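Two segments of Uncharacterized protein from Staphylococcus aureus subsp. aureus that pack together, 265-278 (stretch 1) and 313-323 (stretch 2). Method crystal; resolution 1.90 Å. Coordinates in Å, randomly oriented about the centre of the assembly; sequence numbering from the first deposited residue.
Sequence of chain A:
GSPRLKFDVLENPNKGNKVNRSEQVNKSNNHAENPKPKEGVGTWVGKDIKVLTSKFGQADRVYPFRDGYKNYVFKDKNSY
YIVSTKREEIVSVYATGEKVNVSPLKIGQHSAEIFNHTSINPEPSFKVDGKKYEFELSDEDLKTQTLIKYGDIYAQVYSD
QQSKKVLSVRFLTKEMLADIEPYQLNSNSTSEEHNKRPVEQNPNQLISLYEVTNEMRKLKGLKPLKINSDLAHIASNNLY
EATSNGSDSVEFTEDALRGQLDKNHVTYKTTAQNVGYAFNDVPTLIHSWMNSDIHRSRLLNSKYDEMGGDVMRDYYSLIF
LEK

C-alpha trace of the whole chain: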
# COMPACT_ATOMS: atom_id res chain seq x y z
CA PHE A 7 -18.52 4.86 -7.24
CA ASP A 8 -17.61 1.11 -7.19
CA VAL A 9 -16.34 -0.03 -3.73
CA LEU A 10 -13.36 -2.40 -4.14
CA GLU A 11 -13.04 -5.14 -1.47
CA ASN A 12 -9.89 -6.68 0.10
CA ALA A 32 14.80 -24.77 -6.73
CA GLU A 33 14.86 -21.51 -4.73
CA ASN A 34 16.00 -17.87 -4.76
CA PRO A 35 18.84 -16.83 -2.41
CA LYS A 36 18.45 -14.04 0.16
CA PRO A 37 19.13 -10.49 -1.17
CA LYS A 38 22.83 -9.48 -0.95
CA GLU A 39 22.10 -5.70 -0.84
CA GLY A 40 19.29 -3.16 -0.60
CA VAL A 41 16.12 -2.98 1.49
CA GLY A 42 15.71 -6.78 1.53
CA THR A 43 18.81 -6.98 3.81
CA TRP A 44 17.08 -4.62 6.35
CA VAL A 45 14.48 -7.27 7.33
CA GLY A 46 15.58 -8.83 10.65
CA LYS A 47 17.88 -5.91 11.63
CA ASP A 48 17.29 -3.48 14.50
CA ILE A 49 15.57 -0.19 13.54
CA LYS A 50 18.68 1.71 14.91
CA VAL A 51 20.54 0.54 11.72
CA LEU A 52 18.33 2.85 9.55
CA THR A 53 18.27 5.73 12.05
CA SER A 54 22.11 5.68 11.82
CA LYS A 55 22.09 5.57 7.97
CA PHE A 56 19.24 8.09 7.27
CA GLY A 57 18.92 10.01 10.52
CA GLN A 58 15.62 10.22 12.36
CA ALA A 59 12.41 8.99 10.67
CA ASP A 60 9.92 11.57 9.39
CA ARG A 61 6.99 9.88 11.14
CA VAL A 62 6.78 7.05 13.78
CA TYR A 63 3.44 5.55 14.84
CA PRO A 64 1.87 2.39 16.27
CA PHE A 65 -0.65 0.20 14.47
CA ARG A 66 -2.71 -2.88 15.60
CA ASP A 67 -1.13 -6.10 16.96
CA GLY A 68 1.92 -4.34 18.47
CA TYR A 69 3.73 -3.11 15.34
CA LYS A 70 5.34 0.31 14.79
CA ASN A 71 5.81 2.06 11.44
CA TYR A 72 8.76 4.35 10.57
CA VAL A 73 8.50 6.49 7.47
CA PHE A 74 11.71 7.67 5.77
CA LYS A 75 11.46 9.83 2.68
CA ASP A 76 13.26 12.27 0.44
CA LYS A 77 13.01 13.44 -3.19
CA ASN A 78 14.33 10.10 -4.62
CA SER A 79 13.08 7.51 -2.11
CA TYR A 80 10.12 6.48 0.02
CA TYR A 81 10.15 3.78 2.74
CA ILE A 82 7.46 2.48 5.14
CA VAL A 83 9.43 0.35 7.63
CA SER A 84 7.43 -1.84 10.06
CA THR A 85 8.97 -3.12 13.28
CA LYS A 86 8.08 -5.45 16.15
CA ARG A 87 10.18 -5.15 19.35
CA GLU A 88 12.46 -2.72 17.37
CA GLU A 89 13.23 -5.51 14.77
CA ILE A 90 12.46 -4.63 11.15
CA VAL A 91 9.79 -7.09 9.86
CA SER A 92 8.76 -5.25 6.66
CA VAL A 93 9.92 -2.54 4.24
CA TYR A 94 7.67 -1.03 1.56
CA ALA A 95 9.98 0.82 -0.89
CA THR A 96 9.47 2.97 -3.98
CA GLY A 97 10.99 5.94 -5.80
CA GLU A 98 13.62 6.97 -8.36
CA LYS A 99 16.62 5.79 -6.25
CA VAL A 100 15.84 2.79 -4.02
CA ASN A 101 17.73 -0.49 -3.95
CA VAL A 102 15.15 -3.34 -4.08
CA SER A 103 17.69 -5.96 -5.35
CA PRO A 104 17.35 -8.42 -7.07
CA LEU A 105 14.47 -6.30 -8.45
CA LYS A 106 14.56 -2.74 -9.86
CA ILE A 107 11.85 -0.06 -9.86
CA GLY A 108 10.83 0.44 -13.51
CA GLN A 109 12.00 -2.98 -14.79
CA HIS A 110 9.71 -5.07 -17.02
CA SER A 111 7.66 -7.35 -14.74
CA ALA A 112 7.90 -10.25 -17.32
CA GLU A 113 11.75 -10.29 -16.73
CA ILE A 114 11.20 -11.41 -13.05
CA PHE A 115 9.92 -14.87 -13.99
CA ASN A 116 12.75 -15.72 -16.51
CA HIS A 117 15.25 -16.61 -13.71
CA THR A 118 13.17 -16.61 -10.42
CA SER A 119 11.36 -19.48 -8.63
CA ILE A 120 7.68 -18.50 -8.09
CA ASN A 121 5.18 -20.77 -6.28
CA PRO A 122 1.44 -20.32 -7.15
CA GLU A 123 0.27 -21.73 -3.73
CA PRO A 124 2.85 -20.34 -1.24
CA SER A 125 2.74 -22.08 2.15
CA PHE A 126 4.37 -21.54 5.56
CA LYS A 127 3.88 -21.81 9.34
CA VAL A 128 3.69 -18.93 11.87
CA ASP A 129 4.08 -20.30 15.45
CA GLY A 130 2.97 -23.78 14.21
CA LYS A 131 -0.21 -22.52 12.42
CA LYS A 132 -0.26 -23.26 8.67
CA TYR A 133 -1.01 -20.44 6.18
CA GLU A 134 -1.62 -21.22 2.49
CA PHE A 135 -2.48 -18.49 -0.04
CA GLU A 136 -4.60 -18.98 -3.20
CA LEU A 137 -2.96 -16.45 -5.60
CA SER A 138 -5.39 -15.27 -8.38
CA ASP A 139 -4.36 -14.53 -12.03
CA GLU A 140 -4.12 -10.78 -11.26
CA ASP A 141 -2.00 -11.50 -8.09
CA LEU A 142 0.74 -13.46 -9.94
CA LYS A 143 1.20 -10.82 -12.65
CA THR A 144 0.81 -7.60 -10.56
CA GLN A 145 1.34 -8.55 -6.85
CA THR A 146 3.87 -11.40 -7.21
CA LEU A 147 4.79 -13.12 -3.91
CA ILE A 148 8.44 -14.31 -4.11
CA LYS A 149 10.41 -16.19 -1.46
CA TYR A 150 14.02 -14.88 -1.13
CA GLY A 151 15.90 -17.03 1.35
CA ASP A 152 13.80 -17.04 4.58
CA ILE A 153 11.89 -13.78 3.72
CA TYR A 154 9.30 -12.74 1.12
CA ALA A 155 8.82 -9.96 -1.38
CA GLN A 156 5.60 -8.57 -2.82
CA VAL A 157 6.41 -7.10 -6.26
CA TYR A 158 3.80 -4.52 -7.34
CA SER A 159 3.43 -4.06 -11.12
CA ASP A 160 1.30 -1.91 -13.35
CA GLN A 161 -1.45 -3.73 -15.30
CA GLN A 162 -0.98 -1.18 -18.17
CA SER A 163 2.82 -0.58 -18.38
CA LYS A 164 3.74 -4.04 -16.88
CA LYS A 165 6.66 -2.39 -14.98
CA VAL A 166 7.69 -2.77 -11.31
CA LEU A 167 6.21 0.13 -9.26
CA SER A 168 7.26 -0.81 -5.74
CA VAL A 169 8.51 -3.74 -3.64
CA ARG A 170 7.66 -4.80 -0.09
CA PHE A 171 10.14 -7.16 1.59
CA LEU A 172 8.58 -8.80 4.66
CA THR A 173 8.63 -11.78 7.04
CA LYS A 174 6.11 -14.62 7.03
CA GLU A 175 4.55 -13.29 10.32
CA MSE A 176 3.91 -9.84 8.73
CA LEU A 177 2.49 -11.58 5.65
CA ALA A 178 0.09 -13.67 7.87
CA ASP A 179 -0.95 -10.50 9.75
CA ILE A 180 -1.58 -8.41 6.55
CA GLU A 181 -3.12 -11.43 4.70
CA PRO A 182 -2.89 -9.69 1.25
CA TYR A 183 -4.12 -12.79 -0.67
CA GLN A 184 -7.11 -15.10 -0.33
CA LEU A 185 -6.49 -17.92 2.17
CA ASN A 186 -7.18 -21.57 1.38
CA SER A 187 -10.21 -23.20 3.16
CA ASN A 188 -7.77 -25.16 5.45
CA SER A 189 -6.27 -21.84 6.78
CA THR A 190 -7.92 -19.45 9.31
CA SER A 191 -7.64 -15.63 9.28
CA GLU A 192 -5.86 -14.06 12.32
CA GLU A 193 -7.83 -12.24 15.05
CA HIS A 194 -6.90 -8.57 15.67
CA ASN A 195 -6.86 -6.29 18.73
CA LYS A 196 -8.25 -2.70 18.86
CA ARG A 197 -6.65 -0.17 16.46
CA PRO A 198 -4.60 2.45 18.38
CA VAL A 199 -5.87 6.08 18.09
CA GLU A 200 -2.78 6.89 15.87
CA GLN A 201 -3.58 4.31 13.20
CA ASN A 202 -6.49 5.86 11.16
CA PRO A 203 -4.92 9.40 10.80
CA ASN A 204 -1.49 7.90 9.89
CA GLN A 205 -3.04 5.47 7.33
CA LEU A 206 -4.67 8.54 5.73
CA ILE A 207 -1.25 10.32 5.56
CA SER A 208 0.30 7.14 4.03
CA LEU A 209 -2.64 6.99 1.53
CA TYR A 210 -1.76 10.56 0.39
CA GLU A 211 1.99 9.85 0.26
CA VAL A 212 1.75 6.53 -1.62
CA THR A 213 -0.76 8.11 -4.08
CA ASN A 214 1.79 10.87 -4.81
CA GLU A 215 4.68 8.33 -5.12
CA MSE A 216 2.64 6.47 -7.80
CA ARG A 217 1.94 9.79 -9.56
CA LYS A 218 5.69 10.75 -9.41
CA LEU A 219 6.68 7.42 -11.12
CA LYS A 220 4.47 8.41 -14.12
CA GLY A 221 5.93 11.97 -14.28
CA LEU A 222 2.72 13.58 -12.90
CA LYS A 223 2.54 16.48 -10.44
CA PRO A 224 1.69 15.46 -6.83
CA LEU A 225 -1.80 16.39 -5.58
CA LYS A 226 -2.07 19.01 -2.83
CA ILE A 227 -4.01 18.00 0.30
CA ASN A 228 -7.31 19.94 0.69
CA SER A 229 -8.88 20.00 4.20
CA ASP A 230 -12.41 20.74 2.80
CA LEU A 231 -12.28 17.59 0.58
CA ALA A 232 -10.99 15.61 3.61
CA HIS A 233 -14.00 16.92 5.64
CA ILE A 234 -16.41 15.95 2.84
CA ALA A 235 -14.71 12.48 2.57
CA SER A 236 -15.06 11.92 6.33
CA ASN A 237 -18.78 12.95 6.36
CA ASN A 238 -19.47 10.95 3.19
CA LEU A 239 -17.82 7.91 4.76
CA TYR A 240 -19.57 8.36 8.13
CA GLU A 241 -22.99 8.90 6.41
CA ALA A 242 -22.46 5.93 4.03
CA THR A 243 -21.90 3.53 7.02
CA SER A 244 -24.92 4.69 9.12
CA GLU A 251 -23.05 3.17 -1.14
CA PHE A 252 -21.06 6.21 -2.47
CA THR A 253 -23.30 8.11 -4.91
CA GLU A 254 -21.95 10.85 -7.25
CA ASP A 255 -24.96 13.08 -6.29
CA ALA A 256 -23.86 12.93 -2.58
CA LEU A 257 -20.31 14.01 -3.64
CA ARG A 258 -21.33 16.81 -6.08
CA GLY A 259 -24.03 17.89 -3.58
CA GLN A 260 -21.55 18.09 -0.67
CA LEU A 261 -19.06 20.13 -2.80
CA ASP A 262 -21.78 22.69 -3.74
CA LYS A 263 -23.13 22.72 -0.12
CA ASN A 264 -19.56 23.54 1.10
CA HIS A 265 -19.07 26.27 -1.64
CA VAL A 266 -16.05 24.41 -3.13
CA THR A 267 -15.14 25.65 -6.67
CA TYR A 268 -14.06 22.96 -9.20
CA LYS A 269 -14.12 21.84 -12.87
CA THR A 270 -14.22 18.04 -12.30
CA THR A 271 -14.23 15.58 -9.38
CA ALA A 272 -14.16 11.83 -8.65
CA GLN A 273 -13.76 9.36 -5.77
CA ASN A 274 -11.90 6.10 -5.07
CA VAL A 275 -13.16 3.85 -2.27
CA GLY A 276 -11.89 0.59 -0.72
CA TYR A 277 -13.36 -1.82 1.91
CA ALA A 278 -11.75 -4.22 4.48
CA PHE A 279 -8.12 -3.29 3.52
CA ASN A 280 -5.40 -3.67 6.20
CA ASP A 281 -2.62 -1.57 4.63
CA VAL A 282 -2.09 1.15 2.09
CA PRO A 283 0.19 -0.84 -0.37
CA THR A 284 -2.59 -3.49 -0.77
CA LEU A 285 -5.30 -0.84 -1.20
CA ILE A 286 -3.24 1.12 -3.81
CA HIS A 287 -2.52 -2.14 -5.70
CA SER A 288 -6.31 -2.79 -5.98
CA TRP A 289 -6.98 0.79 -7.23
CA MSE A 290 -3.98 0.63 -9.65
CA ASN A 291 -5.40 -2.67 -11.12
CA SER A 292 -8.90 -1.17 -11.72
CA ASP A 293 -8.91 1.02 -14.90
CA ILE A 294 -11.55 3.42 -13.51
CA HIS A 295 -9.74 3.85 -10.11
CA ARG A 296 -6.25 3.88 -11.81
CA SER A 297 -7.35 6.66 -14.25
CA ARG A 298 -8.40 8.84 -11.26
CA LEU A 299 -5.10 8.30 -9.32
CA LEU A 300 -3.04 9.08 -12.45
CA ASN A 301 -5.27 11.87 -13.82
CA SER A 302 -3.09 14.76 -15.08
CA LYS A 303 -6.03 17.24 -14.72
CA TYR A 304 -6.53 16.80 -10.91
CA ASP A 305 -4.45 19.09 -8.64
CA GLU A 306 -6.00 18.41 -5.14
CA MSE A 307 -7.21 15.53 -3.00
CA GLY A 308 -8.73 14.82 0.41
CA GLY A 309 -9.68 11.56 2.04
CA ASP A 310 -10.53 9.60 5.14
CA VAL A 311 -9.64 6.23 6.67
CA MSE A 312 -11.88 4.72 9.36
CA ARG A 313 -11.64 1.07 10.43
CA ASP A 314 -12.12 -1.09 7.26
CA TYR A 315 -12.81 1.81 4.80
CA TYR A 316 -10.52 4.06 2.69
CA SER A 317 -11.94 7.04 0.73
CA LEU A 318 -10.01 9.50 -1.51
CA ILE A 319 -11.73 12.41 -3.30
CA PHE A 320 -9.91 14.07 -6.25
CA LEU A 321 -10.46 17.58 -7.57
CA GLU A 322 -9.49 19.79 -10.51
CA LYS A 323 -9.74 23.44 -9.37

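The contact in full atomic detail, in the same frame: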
# COMPACT_ATOMS: atom_id res chain seq x y z
N HIS A 265 -19.55 25.18 -0.78
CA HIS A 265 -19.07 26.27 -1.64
C HIS A 265 -17.66 26.02 -2.21
O HIS A 265 -16.89 26.97 -2.38
CB HIS A 265 -19.11 27.60 -0.88
CG HIS A 265 -20.46 27.89 -0.28
ND1 HIS A 265 -21.56 28.15 -1.07
CD2 HIS A 265 -20.84 27.92 1.02
CE1 HIS A 265 -22.57 28.34 -0.24
NE2 HIS A 265 -22.18 28.21 1.03
N VAL A 266 -17.34 24.76 -2.54
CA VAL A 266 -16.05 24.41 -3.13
C VAL A 266 -16.14 24.66 -4.63
O VAL A 266 -17.11 24.23 -5.25
CB VAL A 266 -15.67 22.93 -2.82
CG1 VAL A 266 -14.34 22.54 -3.47
CG2 VAL A 266 -15.63 22.68 -1.32
N THR A 267 -15.16 25.37 -5.22
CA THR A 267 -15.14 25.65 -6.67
C THR A 267 -14.30 24.57 -7.35
O THR A 267 -13.24 24.21 -6.83
CB THR A 267 -14.61 27.07 -6.95
OG1 THR A 267 -13.29 27.19 -6.41
CG2 THR A 267 -15.52 28.15 -6.37
N TYR A 268 -14.77 24.02 -8.48
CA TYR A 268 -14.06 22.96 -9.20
C TYR A 268 -14.57 22.79 -10.63
O TYR A 268 -15.70 23.17 -10.93
CB TYR A 268 -14.23 21.62 -8.46
CG TYR A 268 -15.66 21.12 -8.42
CD1 TYR A 268 -16.58 21.66 -7.53
CD2 TYR A 268 -16.09 20.11 -9.27
CE1 TYR A 268 -17.90 21.21 -7.49
CE2 TYR A 268 -17.41 19.66 -9.25
CZ TYR A 268 -18.32 20.21 -8.35
OH TYR A 268 -19.61 19.75 -8.33
N LYS A 269 -13.74 22.17 -11.49
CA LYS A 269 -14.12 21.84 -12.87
C LYS A 269 -14.62 20.40 -12.92
O LYS A 269 -15.70 20.15 -13.46
CB LYS A 269 -12.93 22.05 -13.83
CG LYS A 269 -12.55 23.51 -14.00
CD LYS A 269 -11.51 23.74 -15.11
CE LYS A 269 -10.15 24.11 -14.59
NZ LYS A 269 -9.22 24.48 -15.69
N THR A 270 -13.85 19.46 -12.36
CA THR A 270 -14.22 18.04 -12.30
C THR A 270 -13.84 17.44 -10.95
O THR A 270 -13.02 18.00 -10.21
CB THR A 270 -13.56 17.25 -13.44
OG1 THR A 270 -12.14 17.40 -13.37
CG2 THR A 270 -14.08 17.66 -14.82
N THR A 271 -14.46 16.30 -10.63
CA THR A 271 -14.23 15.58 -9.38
C THR A 271 -14.53 14.09 -9.54
O THR A 271 -15.32 13.70 -10.40
CB THR A 271 -15.09 16.19 -8.26
OG1 THR A 271 -14.63 15.70 -7.00
CG2 THR A 271 -16.59 15.89 -8.43
N ALA A 272 -13.94 13.28 -8.67
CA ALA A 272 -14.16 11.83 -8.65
C ALA A 272 -13.77 11.27 -7.30
O ALA A 272 -13.25 12.01 -6.46
CB ALA A 272 -13.36 11.16 -9.75
N GLN A 273 -14.04 9.98 -7.06
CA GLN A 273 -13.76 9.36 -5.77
C GLN A 273 -13.36 7.90 -5.91
O GLN A 273 -14.00 7.16 -6.66
CB GLN A 273 -15.01 9.47 -4.89
CG GLN A 273 -14.84 8.93 -3.47
CD GLN A 273 -16.11 9.06 -2.65
OE1 GLN A 273 -17.17 9.48 -3.14
NE2 GLN A 273 -16.02 8.67 -1.39
N ASN A 274 -12.34 7.49 -5.15
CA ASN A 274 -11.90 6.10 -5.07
C ASN A 274 -12.22 5.63 -3.68
O ASN A 274 -11.98 6.36 -2.72
CB ASN A 274 -10.41 5.98 -5.37
CG ASN A 274 -10.07 6.00 -6.83
OD1 ASN A 274 -10.93 6.17 -7.68
ND2 ASN A 274 -8.79 5.87 -7.15
N VAL A 275 -12.79 4.42 -3.56
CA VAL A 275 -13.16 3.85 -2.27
C VAL A 275 -12.66 2.40 -2.20
O VAL A 275 -12.59 1.73 -3.23
CB VAL A 275 -14.69 3.93 -2.01
CG1 VAL A 275 -15.05 3.42 -0.62
CG2 VAL A 275 -15.21 5.35 -2.20
N GLY A 276 -12.33 1.95 -0.99
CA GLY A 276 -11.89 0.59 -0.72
C GLY A 276 -12.44 0.09 0.60
O GLY A 276 -12.54 0.88 1.54
N TYR A 277 -12.81 -1.21 0.69
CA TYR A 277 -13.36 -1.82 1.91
C TYR A 277 -12.53 -3.02 2.42
O TYR A 277 -12.03 -3.82 1.63
CB TYR A 277 -14.82 -2.28 1.66
CG TYR A 277 -15.45 -2.98 2.85
CD1 TYR A 277 -15.58 -2.32 4.07
CD2 TYR A 277 -15.85 -4.30 2.77
CE1 TYR A 277 -16.12 -2.97 5.18
CE2 TYR A 277 -16.41 -4.96 3.87
CZ TYR A 277 -16.53 -4.29 5.08
OH TYR A 277 -17.07 -4.90 6.19
N ALA A 278 -12.40 -3.13 3.75
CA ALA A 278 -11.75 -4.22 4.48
C ALA A 278 -10.23 -4.31 4.27
O ALA A 278 -9.64 -5.33 4.66
CB ALA A 278 -12.40 -5.55 4.13
N ARG A 313 -11.52 2.50 10.21
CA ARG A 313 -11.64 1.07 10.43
C ARG A 313 -11.31 0.33 9.11
O ARG A 313 -10.16 0.42 8.66
CB ARG A 313 -13.02 0.69 11.01
N ASP A 314 -12.31 -0.30 8.47
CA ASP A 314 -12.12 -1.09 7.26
C ASP A 314 -12.18 -0.25 5.97
O ASP A 314 -11.79 -0.77 4.92
CB ASP A 314 -13.20 -2.19 7.23
CG ASP A 314 -12.89 -3.39 8.11
OD1 ASP A 314 -12.09 -3.24 9.06
OD2 ASP A 314 -13.45 -4.48 7.85
N TYR A 315 -12.63 1.02 6.02
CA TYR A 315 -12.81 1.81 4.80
C TYR A 315 -11.70 2.84 4.52
O TYR A 315 -11.16 3.46 5.44
CB TYR A 315 -14.13 2.56 4.85
CG TYR A 315 -15.36 1.71 4.60
CD1 TYR A 315 -15.94 1.65 3.34
CD2 TYR A 315 -16.00 1.06 5.65
CE1 TYR A 315 -17.10 0.91 3.11
CE2 TYR A 315 -17.17 0.32 5.43
CZ TYR A 315 -17.72 0.25 4.16
OH TYR A 315 -18.85 -0.49 3.91
N TYR A 316 -11.45 3.07 3.22
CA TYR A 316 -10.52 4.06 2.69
C TYR A 316 -11.25 4.85 1.62
O TYR A 316 -11.78 4.25 0.71
CB TYR A 316 -9.31 3.36 2.06
CG TYR A 316 -8.27 2.87 3.06
CD1 TYR A 316 -8.42 1.65 3.70
CD2 TYR A 316 -7.08 3.56 3.24
CE1 TYR A 316 -7.43 1.15 4.55
CE2 TYR A 316 -6.09 3.08 4.09
CZ TYR A 316 -6.27 1.87 4.74
OH TYR A 316 -5.27 1.42 5.57
N SER A 317 -11.28 6.18 1.73
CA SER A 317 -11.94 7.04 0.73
C SER A 317 -10.99 8.15 0.31
O SER A 317 -10.36 8.74 1.18
CB SER A 317 -13.22 7.64 1.30
OG SER A 317 -13.72 8.67 0.46
N LEU A 318 -10.87 8.43 -1.01
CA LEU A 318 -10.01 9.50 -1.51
C LEU A 318 -10.73 10.25 -2.61
O LEU A 318 -11.02 9.68 -3.66
CB LEU A 318 -8.67 8.93 -2.02
CG LEU A 318 -7.55 9.95 -2.32
CD1 LEU A 318 -7.17 10.76 -1.06
CD2 LEU A 318 -6.32 9.24 -2.86
N ILE A 319 -11.05 11.53 -2.35
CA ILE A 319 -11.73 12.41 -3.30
C ILE A 319 -10.67 13.19 -4.06
O ILE A 319 -9.74 13.68 -3.43
CB ILE A 319 -12.73 13.34 -2.58
CG1 ILE A 319 -13.82 12.50 -1.87
CG2 ILE A 319 -13.36 14.34 -3.57
CD1 ILE A 319 -14.70 13.26 -0.96
N PHE A 320 -10.82 13.31 -5.38
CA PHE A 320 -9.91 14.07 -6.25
C PHE A 320 -10.62 15.29 -6.77
O PHE A 320 -11.83 15.26 -6.95
CB PHE A 320 -9.44 13.23 -7.44
CG PHE A 320 -8.93 11.87 -7.07
CD1 PHE A 320 -9.80 10.80 -6.93
CD2 PHE A 320 -7.58 11.66 -6.82
CE1 PHE A 320 -9.33 9.55 -6.55
CE2 PHE A 320 -7.11 10.41 -6.46
CZ PHE A 320 -7.99 9.36 -6.34
N LEU A 321 -9.86 16.35 -7.07
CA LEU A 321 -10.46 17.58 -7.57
C LEU A 321 -9.54 18.33 -8.53
O LEU A 321 -8.33 18.41 -8.31
CB LEU A 321 -10.76 18.49 -6.38
CG LEU A 321 -11.84 19.55 -6.57
CD1 LEU A 321 -13.23 18.93 -6.45
CD2 LEU A 321 -11.66 20.69 -5.58
N GLU A 322 -10.14 18.89 -9.58
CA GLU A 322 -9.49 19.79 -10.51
C GLU A 322 -10.07 21.16 -10.22
O GLU A 322 -11.26 21.36 -10.46
CB GLU A 322 -9.72 19.37 -11.98
CG GLU A 322 -9.28 20.42 -12.99
CD GLU A 322 -9.54 20.10 -14.45
OE1 GLU A 322 -10.43 19.26 -14.73
OE2 GLU A 322 -8.90 20.74 -15.31
N LYS A 323 -9.27 22.08 -9.66
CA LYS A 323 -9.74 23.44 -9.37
C LYS A 323 -9.97 24.19 -10.68
O LYS A 323 -9.11 24.08 -11.58
CB LYS A 323 -8.73 24.21 -8.50
CG LYS A 323 -8.60 23.69 -7.07
CD LYS A 323 -9.87 23.85 -6.20
CE LYS A 323 -10.32 25.28 -6.00
NZ LYS A 323 -11.34 25.38 -4.92
OXT LYS A 323 -11.03 24.84 -10.81

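The most unusual feature of this contact is the way it ends: the chain's own last residue, Lys323, folds its side chain back onto the opposing stretch. All three of its first chi angles sit in m, so although the CA-to-CB bond points away, the amine comes round to Thr267, where NZ donates to the backbone O of Thr267 at 2.9 Å and to OG1 of Thr267 at 3.0 Å. The p rotamer of Thr267 sets its hydroxyl beside its own carbonyl, and one ammonium group serves both.

The main body is an antiparallel ladder, its strand axes 4.7 Å apart at closest approach and 164° between their directions. Its hydrogen-bonded pairs alternate with pairs that lack such bonds. At the centre, Asn274 N reaches Leu318 O at 3.0 Å and Leu318 N returns to Asn274 O at 2.9 Å; Gly276 N to Tyr316 O (2.9 Å) and Tyr316 N to Gly276 O (3.0 Å) repeat the motif. The Ala272 and Phe320 pair is lopsided: Phe320 N donates to Ala272 O at 3.0 Å, but the return bond from Ala272 N to Phe320 O is weak at 3.4 Å. Phe320 O also accepts the hydroxyl of Thr271, whose OG1 lies 2.8 Å from it. Between these rungs, CA-H...O contacts such as Val275 CA to Tyr316 O at 3.3 Å accompany the close backbone approach.

One face of the sheet carries Ala272, Asn274, Leu318 and Phe320, with Gly276 contributing only backbone beside Tyr316. Two pairs on this face, Ala272 with Phe320 and Gly276 with Tyr316, set a small residue beside a large one. The Phe320 ring leans across, its edge meeting Asn274, with CE1 3.6 Å from Asn274 CG. The buried amide of Asn274 is not left unsatisfied, for both its polar atoms are hydrogen-bonded elsewhere in the structure. Near the exposed end of this face, Thr270 OG1 donates to Glu322 OE1 at 2.9 Å, while the other carboxylate oxygen, Glu322 OE2, makes a long salt bridge of 3.8 Å to Lys269 NZ. Lys269 N also donates to Glu322 O at 2.8 Å, so Glu322 is held through both backbone and side chain. The cost here is Thr270 N, buried without a partner.

The other face presents Thr271, Gln273, Val275 and Tyr277 opposite Leu321, Ile319, Ser317 and Tyr315. Gln273, extended with chi1 and chi2 both t, reaches diagonally so that NE2 donates to Ser317 OG at 3.0 Å; its aliphatic part meets Ile319, with CG 4.0 Å from CG1 of Ile319. Leu321 fits against the loop before the strand, its CD1 3.5 Å from Tyr268 CB and its CD2 3.9 Å from Val266 CG1. At the far end, Tyr277 and Tyr315 form an oblique aromatic pair, planes at 46°, with Tyr277 CD1 3.3 Å from Tyr315 CZ over one face of the Tyr315 ring.

Between them the two stretches bury 1129 Å², both sides summed, in a ladder reinforced by polar side chains and finished by a terminal lysine.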